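Local coordinates for putative ABC-transporter ATP-binding protein (Alicyclobacillus acidocaldarius, PDB 1Z47) that binds and hydrolyses ATP as the ATPase subunit of a putative sulfate ABC transporter, probably powering uptake of the anion, at the interface of chains A and B. Numbering follows the deposited sequence. Chains: chain A/B, putative ABC-transporter ATP-binding protein.

Contact 1: the interface of chains A and B. Residues chain A 49-50, 204, 245; chain B 177, 179.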
loop_
_atom_site.group_PDB
_atom_site.type_symbol
_atom_site.label_atom_id
_atom_site.label_comp_id
_atom_site.label_asym_id
_atom_site.label_seq_id
_atom_site.Cartn_x
_atom_site.Cartn_y
_atom_site.Cartn_z
ATOM N N PRO A 49 10.358 -8.676 -6.338
ATOM C CA PRO A 49 9.710 -8.046 -7.505
ATOM C C PRO A 49 8.921 -9.111 -8.268
ATOM O O PRO A 49 9.142 -10.309 -8.091
ATOM C CB PRO A 49 10.889 -7.571 -8.352
ATOM C CG PRO A 49 11.975 -7.338 -7.355
ATOM C CD PRO A 49 11.820 -8.512 -6.381
ATOM N N SER A 50 8.024 -8.670 -9.137
ATOM C CA SER A 50 7.265 -9.601 -9.957
ATOM C C SER A 50 8.273 -10.447 -10.739
ATOM O O SER A 50 9.242 -9.917 -11.321
ATOM C CB SER A 50 6.363 -8.826 -10.930
ATOM O OG SER A 50 5.771 -9.688 -11.897
ATOM N N HIS A 204 4.845 -8.407 -2.873
ATOM C CA HIS A 204 5.781 -7.486 -3.499
ATOM C C HIS A 204 5.757 -6.165 -2.720
ATOM O O HIS A 204 6.360 -5.164 -3.135
ATOM C CB HIS A 204 5.418 -7.272 -4.979
ATOM C CG HIS A 204 3.995 -6.843 -5.205
ATOM N ND1 HIS A 204 3.515 -5.612 -4.816
ATOM C CD2 HIS A 204 2.952 -7.483 -5.794
ATOM C CE1 HIS A 204 2.240 -5.508 -5.154
ATOM N NE2 HIS A 204 1.876 -6.630 -5.750
ATOM N N PHE A 245 15.155 -2.119 -1.333
ATOM C CA PHE A 245 13.829 -2.720 -1.489
ATOM C C PHE A 245 13.003 -2.740 -0.194
ATOM O O PHE A 245 11.778 -2.793 -0.259
ATOM C CB PHE A 245 13.967 -4.145 -2.054
ATOM C CG PHE A 245 12.717 -4.673 -2.708
ATOM C CD1 PHE A 245 12.232 -4.108 -3.888
ATOM C CD2 PHE A 245 12.016 -5.738 -2.144
ATOM C CE1 PHE A 245 11.063 -4.596 -4.504
ATOM C CE2 PHE A 245 10.847 -6.228 -2.753
ATOM C CZ PHE A 245 10.374 -5.651 -3.936
ATOM N N ASP B 177 3.869 -3.452 -9.300
ATOM C CA ASP B 177 4.586 -3.779 -8.071
ATOM C C ASP B 177 4.567 -2.526 -7.203
ATOM O O ASP B 177 4.689 -1.402 -7.715
ATOM C CB ASP B 177 6.053 -4.159 -8.361
ATOM C CG ASP B 177 6.224 -5.631 -8.758
ATOM O OD1 ASP B 177 5.208 -6.355 -8.836
ATOM O OD2 ASP B 177 7.378 -6.062 -8.993
ATOM N N GLN B 179 6.718 -1.004 -5.293
ATOM C CA GLN B 179 7.815 -0.052 -5.411
ATOM C C GLN B 179 7.732 0.819 -6.660
ATOM O O GLN B 179 8.004 2.026 -6.616
ATOM C CB GLN B 179 9.145 -0.801 -5.391
ATOM C CG GLN B 179 10.367 0.100 -5.522
ATOM C CD GLN B 179 11.643 -0.699 -5.696
ATOM O OE1 GLN B 179 11.719 -1.608 -6.530
ATOM N NE2 GLN B 179 12.653 -0.360 -4.921
HETATM O O HOH W 1 7.499 -3.807 -5.175
#
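With CG trans to its own carbonyl carbon (chi1 -84°), B:Asp177 directs its carboxylate at the backbone of A:Ser50, while A:Ser50 turns OG away from its backbone N (chi1 170°) and leaves CB, not the hydroxyl, facing the acid. The carboxylate oxygen OD2 of B:Asp177 accepts a hydrogen bond of 2.7 Å from the amide N of A:Ser50. This bond is nearly straight, 165° at the hydrogen, and uses the syn lone pair of OD2, the one on the side of OD1. The other oxygen, OD1 of B:Asp177, rests 3.4 Å from CB of A:Ser50, so both oxygens border the same residue; CA of A:Pro49 also lies close to OD2.

The imidazole of A:His204 is roughly parallel to this carboxylate but makes no bond to it. Instead the backbone of B:Asp177 passes over one face of the ring, with its CA 3.9 Å from ND1 of A:His204. Farther along, B:Gln179 extends its chain to A:Phe245, and its amide oxygen OE1 meets the ring edge in plane, 3.7 Å from CE1. The amide itself stands almost upright to that ring.

Water 1 joins the two backbones, 2.7 Å from O of A:His204 and 2.9 Å from N of B:Gln179, an amide in the first turn of helix 178-195.

A:Pro49 and A:Ser50 belong to the P-loop (Walker A), A:His204 is the switch histidine of the H-loop, and B:Asp177 is the D-loop aspartate. The contact sets the D-loop of one subunit against the P-loop and H-loop of the other, an arrangement that in ABC dimers is thought to let the two ATP sites communicate.

Contact 2: the interface of chains A and B. Residues chain A 210, 230-231, 234-235; chain B 308, 334.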
loop_
_atom_site.group_PDB
_atom_site.type_symbol
_atom_site.label_atom_id
_atom_site.label_comp_id
_atom_site.label_asym_id
_atom_site.label_seq_id
_atom_site.Cartn_x
_atom_site.Cartn_y
_atom_site.Cartn_z
ATOM N N LEU A 210 7.086 -6.595 6.588
ATOM C CA LEU A 210 7.557 -6.186 7.915
ATOM C C LEU A 210 6.454 -6.309 8.954
ATOM O O LEU A 210 6.702 -6.643 10.119
ATOM C CB LEU A 210 8.027 -4.725 7.920
ATOM C CG LEU A 210 9.230 -4.312 7.058
ATOM C CD1 LEU A 210 9.355 -2.777 7.101
ATOM C CD2 LEU A 210 10.515 -4.977 7.551
ATOM N N PRO A 230 12.316 -8.703 10.376
ATOM C CA PRO A 230 12.001 -7.372 9.854
ATOM C C PRO A 230 13.083 -6.372 10.243
ATOM O O PRO A 230 13.521 -5.554 9.429
ATOM C CB PRO A 230 10.662 -7.054 10.527
ATOM C CG PRO A 230 9.988 -8.379 10.519
ATOM C CD PRO A 230 11.119 -9.312 10.989
ATOM N N GLU A 231 13.517 -6.438 11.498
ATOM C CA GLU A 231 14.536 -5.522 11.959
ATOM C C GLU A 231 15.847 -5.827 11.254
ATOM O O GLU A 231 16.539 -4.913 10.820
ATOM C CB GLU A 231 14.713 -5.612 13.473
ATOM C CG GLU A 231 15.580 -4.483 13.999
ATOM C CD GLU A 231 15.778 -4.530 15.495
ATOM O OE1 GLU A 231 16.603 -3.734 16.003
ATOM O OE2 GLU A 231 15.110 -5.357 16.153
ATOM N N TYR A 234 15.813 -4.560 7.664
ATOM C CA TYR A 234 15.689 -3.105 7.618
ATOM C C TYR A 234 16.926 -2.367 8.137
ATOM O O TYR A 234 17.386 -1.396 7.523
ATOM C CB TYR A 234 14.476 -2.639 8.443
ATOM C CG TYR A 234 14.168 -1.146 8.350
ATOM C CD1 TYR A 234 13.213 -0.651 7.452
ATOM C CD2 TYR A 234 14.810 -0.233 9.182
ATOM C CE1 TYR A 234 12.911 0.720 7.396
ATOM C CE2 TYR A 234 14.512 1.125 9.133
ATOM C CZ TYR A 234 13.566 1.598 8.245
ATOM O OH TYR A 234 13.271 2.941 8.240
ATOM N N GLU A 235 17.447 -2.813 9.278
ATOM C CA GLU A 235 18.602 -2.153 9.873
ATOM C C GLU A 235 19.954 -2.699 9.422
ATOM O O GLU A 235 20.935 -1.958 9.412
ATOM C CB GLU A 235 18.489 -2.200 11.401
ATOM C CG GLU A 235 17.245 -1.481 11.939
ATOM C CD GLU A 235 17.301 0.037 11.806
ATOM O OE1 GLU A 235 17.956 0.553 10.870
ATOM O OE2 GLU A 235 16.669 0.729 12.636
ATOM N N PHE B 308 8.405 -4.640 13.984
ATOM C CA PHE B 308 9.260 -3.516 13.665
ATOM C C PHE B 308 8.922 -3.017 12.265
ATOM O O PHE B 308 9.059 -3.759 11.294
ATOM C CB PHE B 308 10.728 -3.952 13.708
ATOM C CG PHE B 308 11.683 -2.848 13.387
ATOM C CD1 PHE B 308 11.795 -1.748 14.227
ATOM C CD2 PHE B 308 12.422 -2.868 12.206
ATOM C CE1 PHE B 308 12.624 -0.674 13.898
ATOM C CE2 PHE B 308 13.255 -1.795 11.870
ATOM C CZ PHE B 308 13.356 -0.700 12.714
ATOM N N ARG B 334 11.785 -0.408 19.983
ATOM C CA ARG B 334 11.542 -1.648 19.258
ATOM C C ARG B 334 11.605 -2.905 20.103
ATOM O O ARG B 334 10.978 -3.901 19.757
ATOM C CB ARG B 334 12.527 -1.788 18.094
ATOM C CG ARG B 334 13.930 -2.188 18.512
ATOM C CD ARG B 334 14.898 -2.067 17.359
ATOM N NE ARG B 334 14.886 -0.722 16.789
ATOM C CZ ARG B 334 15.732 -0.292 15.860
ATOM N NH1 ARG B 334 16.671 -1.101 15.390
ATOM N NH2 ARG B 334 15.635 0.949 15.397
#
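Charge pairing joins B:Arg334 to A:Glu231 and A:Glu235, acids one turn apart on helix 230-235. From NH1 of B:Arg334 a salt-bridging hydrogen bond of 2.7 Å runs to OE1 of A:Glu231, and it is nearly straight. OE1 sits at the edge of the guanidinium in its plane, whereas the arginine reaches this oxygen from above the carboxylate plane, the two flat groups standing 81° apart. A:Glu231 gets there with a fully extended chain. A:Glu235, by contrast, is folded at chi2 (-71°), which turns its carboxylate back to meet the arginine. The second salt bridge, 3.0 Å from NH2 of B:Arg334 to OE2 of A:Glu235, is more bent and arrives on the anti side of the oxygen; NH1 adds a weak bond to the same OE2. A methionine in place of B:Arg334 would probably leave both neighbouring glutamates without their positive partner and weaken the hold on this helix.

Aromatic and apolar contacts centre on B:Phe308, at the end of strand 301-308. Its ring meets that of A:Tyr234 edge to face, with planes 81° apart, and CE2 of B:Phe308 approaches CD2 of A:Tyr234 to 3.5 Å. One face of the phenylalanine takes CG of A:Glu231 near the rim, while CD2 of B:Phe308 packs 3.4 Å from CA of A:Glu231 on the helix backbone. Within chain B, CE1 of B:Phe308 lies against one face of the B:Arg334 guanidinium, toward its rim, which may help to steady it. The phenylalanine thus packs against helix 230-235 and against the arginine that pairs with it.

The backbone carbonyl completes the patch: O of B:Phe308 lies 3.7 Å from CB of A:Leu210 and equally 3.7 Å from CB of A:Pro230.

Contact 1 and contact 2 lie about 18 Å apart, measured between the centres of their C-alpha atoms, and share no residue. On chain A, the switch histidine of contact 1 just precedes helix 206-212, which enters contact 2, and helices 230-235 and 240-245 supply one contact each. Chain B contributes its D-loop region to contact 1 but strand 301-308 and the loop at B:Arg334, just after 3-10 helix 331-333, to contact 2. With the two-fold symmetry repeating both contacts, each chain of the deposited dimer meets the other through its ATPase core and its C-terminal beta-rich part, as would be expected if this is the dimer that works in the transporter.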